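Local coordinates for protein glycoside hydrolase family 31 (Kribbella flavida DSM 17836, PDB 5X3I) that hydrolyses the alpha-1,3-glucosidic linkages of the cyclic tetrasaccharide cyclobis-(1-6)-alpha-nigerosyl to isomaltose, as part of the intracellular breakdown of this starch-derived sugar, at residues G530-S539 against I559-S570; V187-L196 against S546-C557. The protein carries 1 engineered substitution. All blocks are in the same frame, centred on the assembly; numbering follows the deposited sequence.

Interaction 1: residues G530-S539 against I559-S570; sequences GIFWAGDEDS and IVYWGWDLAGFS
I559 sets the methyl CG2 against CD1 of the F532 ring, 3.8 Å away, the two side chains crossing at about a right angle. The first of the parallel inter-strand bonds runs from F532 N to Y561 O, 2.9 Å, while CB of Y561 lies beside CG1 of I531. F532 O then accepts from G563 N, and G563 O from A534 N at 3.0 Å. The indole of W562 reaches the CB of A534 through CZ2, and CB of W564 meets the same methyl. D565 lays its carboxylate obliquely along the W533 indole, planes 26° apart, with OD1 3.3 Å from CD1; OD1 is itself bonded to Q593. A water that accepts from W533 NE1 lies between D565 OD2 and OD1 of D536, the probable proton donor. A type II turn over D565-G568 brings A567 O to S539 OG at 2.6 Å, the hydroxyl held beside its own backbone N (chi1 -61°). F569 passes CE2 and CZ along D536, CZ 3.4 Å from CG, with ring and carboxylate planes 27° apart; replacing this phenylalanine by an alanine would probably open a gap beside D536 and leave its carboxylate freer to turn. At S570, the backbone N makes a weak bond to E537 O, and OG turns to E597 and K212. The two segments are successive strands of the TIM barrel, joined right-handedly by helix 541-556, which packs on W562 and W564; strands 517-519 and 591-593 flank the pair, and helix 622-650 packs on Y561.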
loop_
_atom_site.group_PDB
_atom_site.type_symbol
_atom_site.label_atom_id
_atom_site.label_comp_id
_atom_site.label_asym_id
_atom_site.label_seq_id
_atom_site.Cartn_x
_atom_site.Cartn_y
_atom_site.Cartn_z
ATOM N N GLY A 530 -13.019 -2.419 0.487
ATOM C CA GLY A 530 -12.400 -3.402 1.346
ATOM C C GLY A 530 -11.509 -2.949 2.480
ATOM O O GLY A 530 -11.663 -1.878 3.053
ATOM N N ILE A 531 -10.567 -3.822 2.800
ATOM C CA ILE A 531 -9.717 -3.711 3.960
ATOM C C ILE A 531 -8.276 -3.516 3.487
ATOM O O ILE A 531 -7.914 -3.948 2.392
ATOM C CB ILE A 531 -9.835 -4.975 4.837
ATOM C CG1 ILE A 531 -11.309 -5.239 5.182
ATOM C CG2 ILE A 531 -9.020 -4.864 6.091
ATOM C CD1 ILE A 531 -11.530 -6.479 5.977
ATOM N N PHE A 532 -7.467 -2.872 4.317
ATOM C CA PHE A 532 -6.094 -2.558 3.970
ATOM C C PHE A 532 -5.157 -2.981 5.085
ATOM O O PHE A 532 -5.510 -2.927 6.259
ATOM C CB PHE A 532 -5.966 -1.061 3.641
ATOM C CG PHE A 532 -6.782 -0.668 2.445
ATOM C CD1 PHE A 532 -8.125 -0.358 2.580
ATOM C CD2 PHE A 532 -6.239 -0.711 1.178
ATOM C CE1 PHE A 532 -8.889 -0.068 1.491
ATOM C CE2 PHE A 532 -7.014 -0.412 0.078
ATOM C CZ PHE A 532 -8.347 -0.088 0.246
ATOM N N TRP A 533 -3.975 -3.444 4.710
ATOM C CA TRP A 533 -2.949 -3.713 5.696
ATOM C C TRP A 533 -1.647 -3.019 5.291
ATOM O O TRP A 533 -1.422 -2.734 4.116
ATOM C CB TRP A 533 -2.749 -5.227 5.901
ATOM C CG TRP A 533 -1.667 -5.876 5.099
ATOM C CD1 TRP A 533 -0.400 -6.176 5.522
ATOM C CD2 TRP A 533 -1.756 -6.348 3.748
ATOM N NE1 TRP A 533 0.303 -6.787 4.521
ATOM C CE2 TRP A 533 -0.507 -6.914 3.422
ATOM C CE3 TRP A 533 -2.775 -6.354 2.785
ATOM C CZ2 TRP A 533 -0.239 -7.463 2.165
ATOM C CZ3 TRP A 533 -2.509 -6.900 1.539
ATOM C CH2 TRP A 533 -1.242 -7.438 1.237
ATOM N N ALA A 534 -0.798 -2.773 6.280
ATOM C CA ALA A 534 0.349 -1.876 6.141
ATOM C C ALA A 534 1.488 -2.422 5.281
ATOM O O ALA A 534 2.463 -1.728 5.068
ATOM C CB ALA A 534 0.877 -1.505 7.504
ATOM N N GLY A 535 1.383 -3.668 4.825
ATOM C CA GLY A 535 2.380 -4.219 3.925
ATOM C C GLY A 535 3.530 -4.905 4.638
ATOM O O GLY A 535 3.376 -5.366 5.758
ATOM N N ASP A 536 4.688 -4.959 3.990
ATOM C CA ASP A 536 5.782 -5.822 4.441
ATOM C C ASP A 536 6.765 -5.104 5.375
ATOM O O ASP A 536 7.231 -4.010 5.052
ATOM C CB ASP A 536 6.549 -6.376 3.228
ATOM C CG ASP A 536 5.658 -7.121 2.245
ATOM O OD1 ASP A 536 4.538 -7.505 2.612
ATOM O OD2 ASP A 536 6.094 -7.356 1.103
ATOM N N GLU A 537 7.092 -5.715 6.514
ATOM C CA GLU A 537 8.154 -5.202 7.390
ATOM C C GLU A 537 8.907 -6.285 8.168
ATOM O O GLU A 537 8.439 -7.425 8.300
ATOM C CB GLU A 537 7.596 -4.182 8.388
ATOM C CG GLU A 537 7.786 -2.721 7.976
ATOM C CD GLU A 537 9.204 -2.193 8.227
ATOM O OE1 GLU A 537 10.175 -2.975 8.144
ATOM O OE2 GLU A 537 9.328 -0.984 8.516
ATOM N N ASP A 538 10.080 -5.920 8.687
ATOM C CA ASP A 538 10.822 -6.820 9.564
ATOM C C ASP A 538 10.186 -6.815 10.939
ATOM O O ASP A 538 9.327 -5.979 11.212
ATOM C CB ASP A 538 12.291 -6.401 9.689
ATOM C CG ASP A 538 13.048 -6.512 8.385
ATOM O OD1 ASP A 538 13.230 -7.645 7.893
ATOM O OD2 ASP A 538 13.475 -5.459 7.866
ATOM N N SER A 539 10.675 -7.662 11.841
ATOM C CA SER A 539 10.094 -7.669 13.165
ATOM C C SER A 539 11.017 -6.873 14.066
ATOM O O SER A 539 11.924 -7.434 14.667
ATOM C CB SER A 539 9.974 -9.111 13.687
ATOM O OG SER A 539 9.141 -9.933 12.868
ATOM N N ILE A 559 -9.461 5.751 5.603
ATOM C CA ILE A 559 -9.269 4.322 5.485
ATOM C C ILE A 559 -9.676 3.747 6.840
ATOM O O ILE A 559 -8.980 3.903 7.843
ATOM C CB ILE A 559 -7.815 3.935 5.156
ATOM C CG1 ILE A 559 -7.359 4.527 3.814
ATOM C CG2 ILE A 559 -7.643 2.402 5.183
ATOM C CD1 ILE A 559 -8.106 4.050 2.608
ATOM N N VAL A 560 -10.807 3.060 6.836
ATOM C CA VAL A 560 -11.463 2.624 8.068
ATOM C C VAL A 560 -10.921 1.276 8.532
ATOM O O VAL A 560 -10.441 1.143 9.656
ATOM C CB VAL A 560 -12.984 2.555 7.917
ATOM C CG1 VAL A 560 -13.621 2.049 9.208
ATOM C CG2 VAL A 560 -13.534 3.940 7.584
ATOM N N TYR A 561 -11.053 0.261 7.692
ATOM C CA TYR A 561 -10.622 -1.042 8.113
ATOM C C TYR A 561 -9.167 -1.260 7.728
ATOM O O TYR A 561 -8.834 -1.609 6.600
ATOM C CB TYR A 561 -11.499 -2.104 7.452
ATOM C CG TYR A 561 -12.983 -1.937 7.693
ATOM C CD1 TYR A 561 -13.763 -1.139 6.860
ATOM C CD2 TYR A 561 -13.605 -2.594 8.746
ATOM C CE1 TYR A 561 -15.105 -0.997 7.079
ATOM C CE2 TYR A 561 -14.939 -2.457 8.973
ATOM C CZ TYR A 561 -15.693 -1.665 8.143
ATOM O OH TYR A 561 -17.027 -1.550 8.381
ATOM N N TRP A 562 -8.327 -1.205 8.740
ATOM C CA TRP A 562 -6.893 -1.205 8.558
ATOM C C TRP A 562 -6.243 -2.072 9.612
ATOM O O TRP A 562 -6.662 -2.094 10.764
ATOM C CB TRP A 562 -6.334 0.222 8.620
ATOM C CG TRP A 562 -4.836 0.281 8.613
ATOM C CD1 TRP A 562 -4.032 0.517 7.542
ATOM C CD2 TRP A 562 -3.970 0.078 9.727
ATOM N NE1 TRP A 562 -2.712 0.492 7.923
ATOM C CE2 TRP A 562 -2.649 0.218 9.262
ATOM C CE3 TRP A 562 -4.183 -0.188 11.081
ATOM C CZ2 TRP A 562 -1.550 0.087 10.096
ATOM C CZ3 TRP A 562 -3.084 -0.314 11.908
ATOM C CH2 TRP A 562 -1.787 -0.180 11.408
ATOM N N GLY A 563 -5.180 -2.744 9.208
ATOM C CA GLY A 563 -4.412 -3.607 10.082
ATOM C C GLY A 563 -2.981 -3.708 9.579
ATOM O O GLY A 563 -2.596 -3.004 8.647
ATOM N N TRP A 564 -2.193 -4.562 10.220
ATOM C CA TRP A 564 -0.784 -4.746 9.888
ATOM C C TRP A 564 -0.367 -6.150 10.287
ATOM O O TRP A 564 -1.085 -6.800 11.034
ATOM C CB TRP A 564 0.093 -3.700 10.592
ATOM C CG TRP A 564 0.148 -3.835 12.105
ATOM C CD1 TRP A 564 -0.902 -3.816 12.968
ATOM C CD2 TRP A 564 1.323 -3.982 12.914
ATOM N NE1 TRP A 564 -0.467 -3.971 14.259
ATOM C CE2 TRP A 564 0.899 -4.064 14.255
ATOM C CE3 TRP A 564 2.687 -4.062 12.632
ATOM C CZ2 TRP A 564 1.794 -4.220 15.312
ATOM C CZ3 TRP A 564 3.572 -4.216 13.684
ATOM C CH2 TRP A 564 3.124 -4.290 15.005
ATOM N N ASP A 565 0.783 -6.622 9.814
ATOM C CA ASP A 565 1.239 -7.915 10.281
ATOM C C ASP A 565 1.798 -7.664 11.672
ATOM O O ASP A 565 2.877 -7.091 11.808
ATOM C CB ASP A 565 2.357 -8.490 9.387
ATOM C CG ASP A 565 2.004 -8.522 7.899
ATOM O OD1 ASP A 565 0.813 -8.543 7.538
ATOM O OD2 ASP A 565 2.951 -8.556 7.086
ATOM N N LEU A 566 1.159 -8.208 12.700
ATOM C CA LEU A 566 1.546 -7.790 14.038
ATOM C C LEU A 566 2.905 -8.390 14.354
ATOM O O LEU A 566 3.154 -9.557 14.090
ATOM C CB LEU A 566 0.486 -8.165 15.078
ATOM C CG LEU A 566 0.108 -9.625 15.291
ATOM C CD1 LEU A 566 0.982 -10.241 16.367
ATOM C CD2 LEU A 566 -1.368 -9.697 15.663
ATOM N N ALA A 567 3.799 -7.530 14.834
ATOM C CA ALA A 567 5.203 -7.848 15.103
ATOM C C ALA A 567 6.003 -8.313 13.874
ATOM O O ALA A 567 7.051 -8.914 14.028
ATOM C CB ALA A 567 5.288 -8.913 16.200
ATOM N N GLY A 568 5.524 -8.005 12.671
ATOM C CA GLY A 568 6.271 -8.156 11.429
ATOM C C GLY A 568 6.227 -9.549 10.817
ATOM O O GLY A 568 6.216 -10.542 11.561
ATOM N N PHE A 569 6.256 -9.658 9.487
ATOM C CA PHE A 569 6.287 -10.990 8.885
ATOM C C PHE A 569 7.652 -11.489 8.394
ATOM O O PHE A 569 7.790 -12.658 8.063
ATOM C CB PHE A 569 5.238 -11.055 7.742
ATOM C CG PHE A 569 5.754 -10.687 6.356
ATOM C CD1 PHE A 569 5.257 -11.344 5.239
ATOM C CD2 PHE A 569 6.669 -9.663 6.154
ATOM C CE1 PHE A 569 5.695 -11.033 3.947
ATOM C CE2 PHE A 569 7.115 -9.346 4.874
ATOM C CZ PHE A 569 6.627 -10.025 3.767
ATOM N N SER A 570 8.669 -10.630 8.411
ATOM C CA SER A 570 9.894 -10.929 7.672
ATOM C C SER A 570 11.063 -11.160 8.610
ATOM O O SER A 570 11.172 -10.507 9.628
ATOM C CB SER A 570 10.237 -9.803 6.690
ATOM O OG SER A 570 11.354 -10.153 5.885
HETATM O O HOH W 1 -11.005 0.508 4.886
HETATM O O HOH W 2 2.602 -8.266 4.480
HETATM O O HOH W 3 1.993 -4.993 7.918
HETATM O O HOH W 4 5.276 -7.446 7.917
HETATM O O HOH W 5 13.008 -9.285 11.209
#

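Interaction 2: residues V187-L196 against S546-C557; sequences VGFGERYDAL and SSVTAGLTAASC
R192 and T553 make the one strong direct hydrogen bond between the segments: the backbone N of R192 meets T553 OG1 at 2.8 Å, nearly straight at 167°. T553 holds this hydroxyl between its own backbone N and carbonyl carbon (chi1 46°), which also brings it within 2.7 Å of T549 O, one turn back in the helix. A weaker bond runs from G190 N to the sulfur SG of C557 at 3.4 Å, and one water links D194 O to T549 OG1. Apolar contacts fill the intervals. The methyl of A550 sits over one face of the Y193 ring, offset toward the rim, in a CH-pi contact 4.0 Å from the centroid; the same methyl also touches CG of E191, at 3.6 Å. With CG anti to the backbone N (chi1 180°) and the chain extended beyond it, E191 carries its carboxylate past A550 to W562 NE1. L196 brings CD1 to CB of L552 at about a right angle, and T549 CG2 packs against the A195-L196 peptide, 3.4 Å from A195 C. Backbone CA-H...O contacts add to this, A550 CA to R192 O and S546 CA to Y193 O. Within the loop, R192 turns back and grips F189 O side-on with NE and NH2, 2.8 Å for NE, in the guanidinium plane. Few polar bonds cross this buried face, so the loop of the galactose mutarotase-like domain is seated chiefly by close packing on the small residues of this helix face, with the T553-R192 bond its one strong direct polar tie.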
loop_
_atom_site.group_PDB
_atom_site.type_symbol
_atom_site.label_atom_id
_atom_site.label_comp_id
_atom_site.label_asym_id
_atom_site.label_seq_id
_atom_site.Cartn_x
_atom_site.Cartn_y
_atom_site.Cartn_z
ATOM N N VAL A 187 -1.382 16.610 8.472
ATOM C CA VAL A 187 -1.676 15.193 8.750
ATOM C C VAL A 187 -2.515 14.606 7.625
ATOM O O VAL A 187 -3.556 15.146 7.278
ATOM C CB VAL A 187 -2.396 15.020 10.101
ATOM C CG1 VAL A 187 -2.795 13.537 10.331
ATOM C CG2 VAL A 187 -1.510 15.515 11.229
ATOM N N GLY A 188 -2.046 13.527 7.013
ATOM C CA GLY A 188 -2.646 13.167 5.743
ATOM C C GLY A 188 -1.741 12.413 4.803
ATOM O O GLY A 188 -0.881 11.641 5.199
ATOM N N PHE A 189 -2.009 12.646 3.526
ATOM C CA PHE A 189 -1.188 12.194 2.413
ATOM C C PHE A 189 -1.271 10.690 2.254
ATOM O O PHE A 189 -0.372 10.070 1.715
ATOM C CB PHE A 189 0.273 12.622 2.605
ATOM C CG PHE A 189 0.453 14.098 2.868
ATOM C CD1 PHE A 189 0.464 15.002 1.826
ATOM C CD2 PHE A 189 0.634 14.572 4.158
ATOM C CE1 PHE A 189 0.638 16.364 2.063
ATOM C CE2 PHE A 189 0.812 15.930 4.404
ATOM C CZ PHE A 189 0.812 16.822 3.359
ATOM N N GLY A 190 -2.394 10.129 2.686
ATOM C CA GLY A 190 -2.596 8.698 2.637
ATOM C C GLY A 190 -1.951 8.033 3.830
ATOM O O GLY A 190 -1.950 8.573 4.936
ATOM N N GLU A 191 -1.414 6.846 3.595
ATOM C CA GLU A 191 -0.788 6.045 4.631
ATOM C C GLU A 191 0.703 6.387 4.742
ATOM O O GLU A 191 1.453 6.182 3.801
ATOM C CB GLU A 191 -0.989 4.560 4.321
ATOM C CG GLU A 191 -0.388 3.597 5.312
ATOM C CD GLU A 191 -0.549 2.149 4.864
ATOM O OE1 GLU A 191 -0.433 1.886 3.645
ATOM O OE2 GLU A 191 -0.793 1.286 5.725
ATOM N N ARG A 192 1.119 6.897 5.898
ATOM C CA ARG A 192 2.490 7.369 6.086
ATOM C C ARG A 192 3.154 6.679 7.262
ATOM O O ARG A 192 2.544 6.502 8.312
ATOM C CB ARG A 192 2.505 8.887 6.272
ATOM C CG ARG A 192 2.003 9.638 5.065
ATOM C CD ARG A 192 2.957 9.486 3.888
ATOM N NE ARG A 192 2.314 9.804 2.623
ATOM C CZ ARG A 192 2.948 9.938 1.465
ATOM N NH1 ARG A 192 4.267 9.812 1.403
ATOM N NH2 ARG A 192 2.253 10.203 0.370
ATOM N N TYR A 193 4.362 6.178 7.033
ATOM C CA TYR A 193 5.057 5.417 8.049
ATOM C C TYR A 193 6.091 6.149 8.916
ATOM O O TYR A 193 6.543 5.596 9.912
ATOM C CB TYR A 193 5.746 4.233 7.356
ATOM C CG TYR A 193 4.818 3.318 6.564
ATOM C CD1 TYR A 193 4.278 3.712 5.341
ATOM C CD2 TYR A 193 4.509 2.050 7.031
ATOM C CE1 TYR A 193 3.447 2.872 4.619
ATOM C CE2 TYR A 193 3.682 1.212 6.322
ATOM C CZ TYR A 193 3.153 1.619 5.123
ATOM O OH TYR A 193 2.331 0.773 4.424
ATOM N N ASP A 194 6.527 7.342 8.512
ATOM C CA ASP A 194 7.520 8.076 9.303
ATOM C C ASP A 194 6.971 8.985 10.401
ATOM O O ASP A 194 7.506 9.006 11.500
ATOM C CB ASP A 194 8.480 8.869 8.388
ATOM C CG ASP A 194 7.770 9.738 7.387
ATOM O OD1 ASP A 194 6.527 9.828 7.432
ATOM O OD2 ASP A 194 8.472 10.346 6.549
ATOM N N ALA A 195 5.925 9.747 10.111
ATOM C CA ALA A 195 5.374 10.657 11.116
ATOM C C ALA A 195 3.893 10.948 10.917
ATOM O O ALA A 195 3.400 10.949 9.797
ATOM C CB ALA A 195 6.170 11.976 11.131
ATOM N N LEU A 196 3.186 11.198 12.012
ATOM C CA LEU A 196 1.815 11.676 11.927
ATOM C C LEU A 196 1.772 13.085 11.316
ATOM O O LEU A 196 1.035 13.349 10.365
ATOM C CB LEU A 196 1.164 11.680 13.309
ATOM C CG LEU A 196 -0.300 12.116 13.352
ATOM C CD1 LEU A 196 -1.211 11.033 12.794
ATOM C CD2 LEU A 196 -0.705 12.474 14.763
ATOM N N SER A 546 6.338 2.515 13.184
ATOM C CA SER A 546 5.963 2.967 11.848
ATOM C C SER A 546 4.552 2.487 11.498
ATOM O O SER A 546 3.766 3.208 10.879
ATOM C CB SER A 546 6.951 2.461 10.801
ATOM O OG SER A 546 8.221 3.069 10.953
ATOM N N SER A 547 4.231 1.275 11.924
ATOM C CA SER A 547 2.945 0.685 11.582
ATOM C C SER A 547 1.785 1.400 12.272
ATOM O O SER A 547 0.771 1.665 11.646
ATOM C CB SER A 547 2.954 -0.801 11.920
ATOM O OG SER A 547 3.869 -1.490 11.085
ATOM N N VAL A 548 1.940 1.729 13.550
ATOM C CA VAL A 548 0.939 2.535 14.243
ATOM C C VAL A 548 0.689 3.861 13.505
ATOM O O VAL A 548 -0.451 4.279 13.334
ATOM C CB VAL A 548 1.352 2.825 15.698
ATOM C CG1 VAL A 548 0.410 3.832 16.333
ATOM C CG2 VAL A 548 1.394 1.529 16.504
ATOM N N THR A 549 1.766 4.497 13.050
ATOM C CA THR A 549 1.661 5.776 12.340
ATOM C C THR A 549 0.934 5.607 11.019
ATOM O O THR A 549 0.132 6.451 10.632
ATOM C CB THR A 549 3.051 6.389 12.085
ATOM O OG1 THR A 549 3.730 6.537 13.334
ATOM C CG2 THR A 549 2.927 7.760 11.406
ATOM N N ALA A 550 1.210 4.496 10.346
ATOM C CA ALA A 550 0.545 4.156 9.098
ATOM C C ALA A 550 -0.972 4.076 9.293
ATOM O O ALA A 550 -1.725 4.680 8.549
ATOM C CB ALA A 550 1.087 2.839 8.553
ATOM N N GLY A 551 -1.401 3.330 10.309
ATOM C CA GLY A 551 -2.814 3.234 10.646
ATOM C C GLY A 551 -3.466 4.575 10.933
ATOM O O GLY A 551 -4.529 4.873 10.410
ATOM N N LEU A 552 -2.812 5.389 11.755
ATOM C CA LEU A 552 -3.342 6.706 12.128
ATOM C C LEU A 552 -3.484 7.658 10.944
ATOM O O LEU A 552 -4.496 8.338 10.802
ATOM C CB LEU A 552 -2.451 7.337 13.187
ATOM C CG LEU A 552 -2.509 6.581 14.503
ATOM C CD1 LEU A 552 -1.425 7.029 15.439
ATOM C CD2 LEU A 552 -3.888 6.781 15.112
ATOM N N THR A 553 -2.462 7.705 10.102
ATOM C CA THR A 553 -2.490 8.576 8.942
ATOM C C THR A 553 -3.516 8.083 7.931
ATOM O O THR A 553 -4.290 8.880 7.414
ATOM C CB THR A 553 -1.102 8.702 8.279
ATOM O OG1 THR A 553 -0.488 7.417 8.150
ATOM C CG2 THR A 553 -0.198 9.599 9.130
ATOM N N ALA A 554 -3.554 6.771 7.685
ATOM C CA ALA A 554 -4.565 6.206 6.788
ATOM C C ALA A 554 -5.979 6.540 7.263
ATOM O O ALA A 554 -6.841 6.909 6.471
ATOM C CB ALA A 554 -4.394 4.694 6.656
ATOM N N ALA A 555 -6.203 6.411 8.563
ATOM C CA ALA A 555 -7.508 6.719 9.141
ATOM C C ALA A 555 -7.884 8.191 8.959
ATOM O O ALA A 555 -9.031 8.512 8.693
ATOM C CB ALA A 555 -7.524 6.362 10.607
ATOM N N SER A 556 -6.909 9.084 9.111
ATOM C CA SER A 556 -7.175 10.513 8.930
ATOM C C SER A 556 -7.649 10.819 7.514
ATOM O O SER A 556 -8.258 11.852 7.270
ATOM C CB SER A 556 -5.935 11.341 9.248
ATOM O OG SER A 556 -5.536 11.182 10.588
ATOM N N CYS A 557 -7.327 9.926 6.587
ATOM C CA CYS A 557 -7.720 10.034 5.188
ATOM C C CYS A 557 -8.944 9.197 4.794
ATOM O O CYS A 557 -9.307 9.140 3.620
ATOM C CB CYS A 557 -6.515 9.689 4.311
ATOM S SG CYS A 557 -5.084 10.783 4.688
HETATM O O HOH W 6 6.618 6.665 13.124
#

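Along the chain, 187-196 comes first, at the end of an edge strand in the galactose mutarotase-like domain; 530-539 follows within the TIM barrel, then 546-557 and 559-570. Interaction 2 closes a long loop of 349 residues, joining that domain to the barrel, whereas interaction 1 closes a short one of 19 residues, a single beta-alpha-beta unit. In this order the segments of the two contacts alternate, so the loops cross. The contacts also touch directly: Y193 OH probably bonds A534 O, linking the mutarotase-like domain to the barrel two residues before D536, while S547 packs on W562 and W564, joining helix 541-556 to strand 562-565.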